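Local coordinates for protein Alpha/beta hydrolase (Streptomyces albidoflavus, PDB 6KSU) that probably acts as a stand-alone cyclase of the penicillin-binding-protein type, closing non-ribosomal peptides into macrolactams by heterochiral coupling of their ends, at residues G32-E37 and A364-A369; A26-V31 and A56-A61. All blocks are in the same frame, centred on the assembly; numbering follows the deposited sequence.

Interaction 1: G32-E37 and A364-A369; sequences GALFEE and ARLPEA
Leu34 does nearly all the touching from the helix of 32-37: one methyl meets the Arg365 guanidinium, the other the backbone and the Leu366 side chain. With CG anti to the backbone N (chi1 -171°), the isobutyl group reaches across to 364-369.

CD2 of Leu34 lies 3.7 Å from CB of Arg365 and 3.6 Å from the backbone N of Leu366, so this methyl rests against the main chain at the Arg365-Leu366 junction. It also meets CD2 of Leu366 at 4.1 Å, a lighter touch between two buried leucines.

The other methyl packs against charge. CD1 of Leu34 sits over the centre of one face of the Arg365 guanidinium, 3.4 Å from CZ, and lies 3.7 Å from OE2 of Glu368. The arginine folds over it because its chain bends at chi2 and chi3. Within 364-369, NH2 of Arg365 forms a salt bridge with OE2 of Glu368 at 2.8 Å; the carboxylate oxygen is met on its syn side, 22° out of plane. No hydrogen bond joins the two segments; the contact is van der Waals packing, with the methyl against the guanidinium face and beside the carboxylate.

Arg365 also touches Leu38, one turn further along helix 23-41, while Leu366 and Ala369 reach back to Val31. The contact thus packs the end of helix 355-365 beside helix 23-41, whose Phe35 meets strands 46-53 and 56-63 of the antiparallel sheet. The first and last helices of the domain lie together on that sheet, as in beta-lactamases and penicillin-binding proteins.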
ATOM      1  N   GLY A  32     -19.137  13.913   9.264  1.00 31.61           N
ATOM      2  CA  GLY A  32     -19.784  12.837   9.998  1.00 30.85           C
ATOM      3  C   GLY A  32     -21.107  12.418   9.386  1.00 32.24           C
ATOM      4  O   GLY A  32     -21.394  11.223   9.255  1.00 30.97           O
ATOM      5  N   ALA A  33     -21.931  13.392   9.000  1.00 28.65           N
ATOM      6  CA  ALA A  33     -23.199  13.053   8.367  1.00 31.92           C
ATOM      7  C   ALA A  33     -22.967  12.364   7.032  1.00 33.26           C
ATOM      8  O   ALA A  33     -23.690  11.424   6.684  1.00 36.79           O
ATOM      9  CB  ALA A  33     -24.054  14.307   8.186  1.00 31.15           C
ATOM     10  N   LEU A  34     -21.940  12.786   6.294  1.00 31.69           N
ATOM     11  CA  LEU A  34     -21.613  12.130   5.036  1.00 31.08           C
ATOM     12  C   LEU A  34     -21.135  10.706   5.281  1.00 34.28           C
ATOM     13  O   LEU A  34     -21.626   9.755   4.655  1.00 29.40           O
ATOM     14  CB  LEU A  34     -20.556  12.936   4.292  1.00 33.75           C
ATOM     15  CG  LEU A  34     -20.314  12.441   2.872  1.00 36.94           C
ATOM     16  CD1 LEU A  34     -21.544  12.753   2.025  1.00 37.45           C
ATOM     17  CD2 LEU A  34     -19.064  13.049   2.286  1.00 30.04           C
ATOM     18  N   PHE A  35     -20.192  10.546   6.216  1.00 30.79           N
ATOM     19  CA  PHE A  35     -19.661   9.231   6.579  1.00 28.60           C
ATOM     20  C   PHE A  35     -20.772   8.262   6.972  1.00 29.49           C
ATOM     21  O   PHE A  35     -20.786   7.105   6.540  1.00 28.74           O
ATOM     22  CB  PHE A  35     -18.652   9.423   7.720  1.00 26.32           C
ATOM     23  CG  PHE A  35     -18.092   8.154   8.299  1.00 26.19           C
ATOM     24  CD1 PHE A  35     -17.287   7.321   7.552  1.00 23.42           C
ATOM     25  CD2 PHE A  35     -18.336   7.824   9.628  1.00 28.24           C
ATOM     26  CE1 PHE A  35     -16.719   6.175   8.128  1.00 22.82           C
ATOM     27  CE2 PHE A  35     -17.789   6.671  10.208  1.00 25.32           C
ATOM     28  CZ  PHE A  35     -16.993   5.849   9.467  1.00 22.51           C
ATOM     29  N   GLU A  36     -21.724   8.724   7.786  1.00 35.81           N
ATOM     30  CA  GLU A  36     -22.821   7.859   8.214  1.00 38.19           C
ATOM     31  C   GLU A  36     -23.683   7.429   7.035  1.00 33.75           C
ATOM     32  O   GLU A  36     -23.972   6.233   6.861  1.00 31.09           O
ATOM     33  CB  GLU A  36     -23.668   8.574   9.263  1.00 40.99           C
ATOM     34  CG  GLU A  36     -24.110   7.663  10.371  1.00 45.55           C
ATOM     35  CD  GLU A  36     -22.934   7.198  11.196  1.00 50.46           C
ATOM     36  OE1 GLU A  36     -22.476   7.957  12.089  1.00 52.87           O
ATOM     37  OE2 GLU A  36     -22.470   6.071  10.942  1.00 53.90           O
ATOM     38  N   GLU A  37     -24.096   8.392   6.201  1.00 36.62           N
ATOM     39  CA  GLU A  37     -24.898   8.050   5.027  1.00 35.28           C
ATOM     40  C   GLU A  37     -24.183   7.015   4.170  1.00 34.48           C
ATOM     41  O   GLU A  37     -24.790   6.022   3.749  1.00 30.33           O
ATOM     42  CB  GLU A  37     -25.209   9.299   4.187  1.00 33.81           C
ATOM     43  CG  GLU A  37     -25.972  10.462   4.868  1.00 50.75           C
ATOM     44  CD  GLU A  37     -26.831  10.066   6.083  1.00 56.93           C
ATOM     45  OE1 GLU A  37     -27.765   9.243   5.927  1.00 61.79           O
ATOM     46  OE2 GLU A  37     -26.587  10.603   7.190  1.00 50.25           O
ATOM     47  N   ALA A 364     -15.264  11.154  -3.686  1.00 27.54           N
ATOM     48  CA  ALA A 364     -16.078  11.956  -4.589  1.00 30.45           C
ATOM     49  C   ALA A 364     -17.013  12.899  -3.854  1.00 32.97           C
ATOM     50  O   ALA A 364     -17.307  13.983  -4.366  1.00 37.54           O
ATOM     51  CB  ALA A 364     -16.895  11.052  -5.512  1.00 31.15           C
ATOM     52  N   ARG A 365     -17.483  12.534  -2.661  1.00 35.02           N
ATOM     53  CA  ARG A 365     -18.477  13.360  -1.976  1.00 32.89           C
ATOM     54  C   ARG A 365     -17.897  14.277  -0.902  1.00 37.54           C
ATOM     55  O   ARG A 365     -18.470  15.345  -0.650  1.00 36.47           O
ATOM     56  CB  ARG A 365     -19.562  12.464  -1.377  1.00 33.17           C
ATOM     57  CG  ARG A 365     -20.276  11.681  -2.468  1.00 37.29           C
ATOM     58  CD  ARG A 365     -21.764  11.510  -2.228  1.00 42.59           C
ATOM     59  NE  ARG A 365     -22.347  12.657  -1.555  1.00 42.59           N
ATOM     60  CZ  ARG A 365     -23.447  12.591  -0.818  1.00 40.59           C
ATOM     61  NH1 ARG A 365     -24.085  11.432  -0.690  1.00 33.86           N
ATOM     62  NH2 ARG A 365     -23.906  13.683  -0.217  1.00 41.09           N
ATOM     63  N   LEU A 366     -16.750  13.926  -0.289  1.00 35.20           N
ATOM     64  CA  LEU A 366     -16.109  14.836   0.663  1.00 34.19           C
ATOM     65  C   LEU A 366     -15.827  16.234   0.106  1.00 37.72           C
ATOM     66  O   LEU A 366     -15.690  17.175   0.902  1.00 37.19           O
ATOM     67  CB  LEU A 366     -14.797  14.245   1.197  1.00 33.30           C
ATOM     68  CG  LEU A 366     -14.810  13.106   2.237  1.00 30.84           C
ATOM     69  CD1 LEU A 366     -13.433  12.426   2.251  1.00 31.97           C
ATOM     70  CD2 LEU A 366     -15.176  13.610   3.624  1.00 34.55           C
ATOM     71  N   PRO A 367     -15.702  16.444  -1.217  1.00 39.46           N
ATOM     72  CA  PRO A 367     -15.587  17.838  -1.689  1.00 40.18           C
ATOM     73  C   PRO A 367     -16.720  18.736  -1.224  1.00 41.15           C
ATOM     74  O   PRO A 367     -16.498  19.940  -1.052  1.00 45.37           O
ATOM     75  CB  PRO A 367     -15.565  17.689  -3.213  1.00 42.93           C
ATOM     76  CG  PRO A 367     -14.847  16.400  -3.417  1.00 43.03           C
ATOM     77  CD  PRO A 367     -15.290  15.499  -2.277  1.00 37.45           C
ATOM     78  N   GLU A 368     -17.915  18.199  -0.977  1.00 33.93           N
ATOM     79  CA  GLU A 368     -18.993  19.038  -0.470  1.00 43.42           C
ATOM     80  C   GLU A 368     -18.797  19.447   0.999  1.00 48.11           C
ATOM     81  O   GLU A 368     -19.717  20.005   1.601  1.00 53.70           O
ATOM     82  CB  GLU A 368     -20.347  18.351  -0.686  1.00 43.86           C
ATOM     83  CG  GLU A 368     -20.793  17.369   0.363  1.00 50.23           C
ATOM     84  CD  GLU A 368     -21.916  16.470  -0.145  1.00 49.22           C
ATOM     85  OE1 GLU A 368     -21.988  16.244  -1.382  1.00 42.72           O
ATOM     86  OE2 GLU A 368     -22.719  15.994   0.692  1.00 50.92           O
ATOM     87  N   ALA A 369     -17.606  19.223   1.573  1.00 42.55           N
ATOM     88  CA  ALA A 369     -17.202  19.882   2.810  1.00 45.09           C
ATOM     89  C   ALA A 369     -15.798  20.479   2.712  1.00 46.30           C
ATOM     90  O   ALA A 369     -15.152  20.703   3.745  1.00 48.51           O
ATOM     91  CB  ALA A 369     -17.287  18.918   3.997  1.00 47.34           C
TER

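Interaction 2: A26-V31 and A56-A61; sequences AERDAV and ALSEYA
The ring of Tyr60 is the flat group here, and the helix of 26-31 meets it obliquely at two places, through the carbonyl oxygen of Arg28 and the CG1 methyl of Val31. CG1 of Val31 approaches CE2 of Tyr60 to 3.5 Å, the two side chains crossing at about a right angle. The Arg28 oxygen comes in near the phenol end, 3.5 Å from CZ of Tyr60.

That oxygen is also the acceptor of the one hydrogen bond between the segments: Tyr60 OH donates to Arg28 O at 2.7 Å. The hydroxyl approaches well off the line of the carbonyl bond, with a C=O...donor angle of 114°, and is tilted 20° from the carbonyl plane. CB of Arg28 lies 3.6 Å from the same hydroxyl, and CB of Val31 is 3.7 Å from it, so aliphatic carbons of both residues crowd close to the hydroxyl.

Two residues earlier on the strand, Ser58 also faces the helix. Its OG meets CG of Arg28 at 3.3 Å, a contact with the aliphatic part of the arginine. Chi1 of -61° sets that CG beside the backbone N of Arg28, where it lies against the serine oxygen.

Strand 56-63 borders its sheet within the chain, with Ser58 and Tyr60 bonded through their backbones to Val51 and Leu49. Helix 23-41 packs on the face of this antiparallel sheet at its border strand, consistent with the beta-lactamase and penicillin-binding-protein fold. Chemically, the phenol is held at its hydroxyl by one bond and packed along its ring by Val31, while Arg28 contributes its carbonyl oxygen and methylenes rather than its charge.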
ATOM      1  N   ALA A  26     -19.602  23.523  11.051  1.00 48.92           N
ATOM      2  CA  ALA A  26     -20.509  23.012  10.033  1.00 45.73           C
ATOM      3  C   ALA A  26     -19.850  21.910   9.201  1.00 46.63           C
ATOM      4  O   ALA A  26     -20.493  20.907   8.865  1.00 40.44           O
ATOM      5  CB  ALA A  26     -20.987  24.159   9.138  1.00 52.56           C
ATOM      6  N   GLU A  27     -18.561  22.073   8.865  1.00 47.85           N
ATOM      7  CA  GLU A  27     -17.901  21.097   8.001  1.00 42.49           C
ATOM      8  C   GLU A  27     -17.748  19.750   8.697  1.00 41.19           C
ATOM      9  O   GLU A  27     -18.050  18.702   8.105  1.00 40.11           O
ATOM     10  CB  GLU A  27     -16.540  21.617   7.553  1.00 42.92           C
ATOM     11  CG  GLU A  27     -16.601  22.856   6.706  1.00 49.45           C
ATOM     12  CD  GLU A  27     -15.231  23.285   6.235  1.00 56.89           C
ATOM     13  OE1 GLU A  27     -14.259  23.154   7.017  1.00 50.98           O
ATOM     14  OE2 GLU A  27     -15.125  23.749   5.079  1.00 65.57           O
ATOM     15  N   ARG A  28     -17.282  19.753   9.952  1.00 44.29           N
ATOM     16  CA  ARG A  28     -17.143  18.495  10.680  1.00 39.66           C
ATOM     17  C   ARG A  28     -18.482  17.784  10.790  1.00 34.86           C
ATOM     18  O   ARG A  28     -18.548  16.552  10.725  1.00 35.82           O
ATOM     19  CB  ARG A  28     -16.561  18.737  12.076  1.00 35.49           C
ATOM     20  CG  ARG A  28     -15.162  19.354  12.124  1.00 39.69           C
ATOM     21  CD  ARG A  28     -15.002  20.231  13.377  1.00 45.05           C
ATOM     22  NE  ARG A  28     -13.835  21.110  13.304  1.00 50.08           N
ATOM     23  CZ  ARG A  28     -13.775  22.326  13.845  1.00 55.13           C
ATOM     24  NH1 ARG A  28     -14.817  22.818  14.506  1.00 54.44           N
ATOM     25  NH2 ARG A  28     -12.670  23.052  13.724  1.00 60.21           N
ATOM     26  N   ASP A  29     -19.563  18.545  10.967  1.00 39.91           N
ATOM     27  CA  ASP A  29     -20.894  17.946  11.001  1.00 35.32           C
ATOM     28  C   ASP A  29     -21.235  17.319   9.668  1.00 33.34           C
ATOM     29  O   ASP A  29     -21.734  16.191   9.611  1.00 33.36           O
ATOM     30  CB  ASP A  29     -21.934  18.996  11.370  1.00 40.34           C
ATOM     31  CG  ASP A  29     -21.824  19.415  12.815  1.00 47.81           C
ATOM     32  OD1 ASP A  29     -21.253  18.624  13.603  1.00 44.29           O
ATOM     33  OD2 ASP A  29     -22.269  20.538  13.149  1.00 53.23           O
ATOM     34  N   ALA A  30     -20.954  18.035   8.576  1.00 35.73           N
ATOM     35  CA  ALA A  30     -21.217  17.485   7.255  1.00 35.05           C
ATOM     36  C   ALA A  30     -20.390  16.238   6.993  1.00 31.27           C
ATOM     37  O   ALA A  30     -20.861  15.316   6.325  1.00 37.37           O
ATOM     38  CB  ALA A  30     -20.951  18.537   6.183  1.00 40.52           C
ATOM     39  N   VAL A  31     -19.165  16.174   7.507  1.00 31.74           N
ATOM     40  CA  VAL A  31     -18.345  14.999   7.232  1.00 35.66           C
ATOM     41  C   VAL A  31     -18.916  13.785   7.955  1.00 29.95           C
ATOM     42  O   VAL A  31     -19.180  12.741   7.343  1.00 25.50           O
ATOM     43  CB  VAL A  31     -16.873  15.258   7.607  1.00 33.24           C
ATOM     44  CG1 VAL A  31     -16.112  13.940   7.762  1.00 29.65           C
ATOM     45  CG2 VAL A  31     -16.205  16.109   6.563  1.00 27.73           C
ATOM     46  N   ALA A  56      -7.245  20.552  14.655  1.00 32.87           N
ATOM     47  CA  ALA A  56      -7.991  19.712  15.574  1.00 29.09           C
ATOM     48  C   ALA A  56      -8.473  18.450  14.877  1.00 28.58           C
ATOM     49  O   ALA A  56      -8.564  18.378  13.649  1.00 28.34           O
ATOM     50  CB  ALA A  56      -9.166  20.472  16.187  1.00 37.29           C
ATOM     51  N   LEU A  57      -8.810  17.463  15.696  1.00 26.66           N
ATOM     52  CA  LEU A  57      -9.112  16.118  15.248  1.00 23.56           C
ATOM     53  C   LEU A  57     -10.610  15.842  15.341  1.00 28.38           C
ATOM     54  O   LEU A  57     -11.247  16.170  16.348  1.00 23.89           O
ATOM     55  CB  LEU A  57      -8.341  15.113  16.099  1.00 24.58           C
ATOM     56  CG  LEU A  57      -8.591  13.633  15.850  1.00 25.36           C
ATOM     57  CD1 LEU A  57      -7.812  13.203  14.583  1.00 23.08           C
ATOM     58  CD2 LEU A  57      -8.163  12.829  17.077  1.00 17.57           C
ATOM     59  N   SER A  58     -11.164  15.236  14.289  1.00 23.99           N
ATOM     60  CA  SER A  58     -12.522  14.702  14.282  1.00 27.28           C
ATOM     61  C   SER A  58     -12.422  13.188  14.220  1.00 29.03           C
ATOM     62  O   SER A  58     -11.670  12.659  13.396  1.00 24.21           O
ATOM     63  CB  SER A  58     -13.332  15.196  13.075  1.00 28.95           C
ATOM     64  OG  SER A  58     -13.645  16.572  13.176  1.00 32.38           O
ATOM     65  N   GLU A  59     -13.185  12.492  15.067  1.00 29.00           N
ATOM     66  CA  GLU A  59     -13.153  11.032  15.128  1.00 28.89           C
ATOM     67  C   GLU A  59     -14.559  10.492  14.939  1.00 28.78           C
ATOM     68  O   GLU A  59     -15.426  10.692  15.795  1.00 29.49           O
ATOM     69  CB  GLU A  59     -12.581  10.520  16.453  1.00 30.43           C
ATOM     70  CG  GLU A  59     -11.246  11.094  16.868  1.00 23.15           C
ATOM     71  CD  GLU A  59     -10.683  10.368  18.085  1.00 33.85           C
ATOM     72  OE1 GLU A  59      -9.916   9.401  17.878  1.00 30.26           O
ATOM     73  OE2 GLU A  59     -11.039  10.734  19.247  1.00 34.53           O
ATOM     74  N   TYR A  60     -14.774   9.789  13.836  1.00 21.55           N
ATOM     75  CA  TYR A  60     -16.056   9.180  13.552  1.00 22.85           C
ATOM     76  C   TYR A  60     -15.869   7.674  13.588  1.00 26.36           C
ATOM     77  O   TYR A  60     -14.815   7.167  13.193  1.00 29.75           O
ATOM     78  CB  TYR A  60     -16.573   9.638  12.200  1.00 23.32           C
ATOM     79  CG  TYR A  60     -16.489  11.147  11.975  1.00 28.22           C
ATOM     80  CD1 TYR A  60     -17.483  12.011  12.439  1.00 28.59           C
ATOM     81  CD2 TYR A  60     -15.421  11.705  11.283  1.00 30.68           C
ATOM     82  CE1 TYR A  60     -17.406  13.390  12.225  1.00 26.72           C
ATOM     83  CE2 TYR A  60     -15.342  13.081  11.064  1.00 30.02           C
ATOM     84  CZ  TYR A  60     -16.342  13.919  11.530  1.00 28.17           C
ATOM     85  OH  TYR A  60     -16.249  15.284  11.301  1.00 24.60           O
ATOM     86  N   ALA A  61     -16.873   6.963  14.096  1.00 23.98           N
ATOM     87  CA  ALA A  61     -16.798   5.514  14.224  1.00 22.42           C
ATOM     88  C   ALA A  61     -18.210   4.981  14.322  1.00 27.25           C
ATOM     89  O   ALA A  61     -19.029   5.546  15.048  1.00 23.45           O
ATOM     90  CB  ALA A  61     -16.011   5.074  15.456  1.00 17.31           C
TER

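From the N terminus, helix 23-41 supplies the first half of both contacts. Interaction 2 closes the shorter loop: the chain leaves the helix, runs through strand 46-53 and turns back so that 56-61 meets 26-31. Interaction 1 closes a far longer one, with 326 residues between 32-37 and 364-369. The segments alternate along the sequence, so the two loops cross. Their centres are 10 Å apart, and they touch directly, Gly32 CA lying 3.3 Å from Tyr60 CE1. Together they tie the N-terminal helix to the border strand of the seven-stranded antiparallel sheet and to the last helix before the eight-stranded barrel, in what is probably a beta-lactamase-type fold.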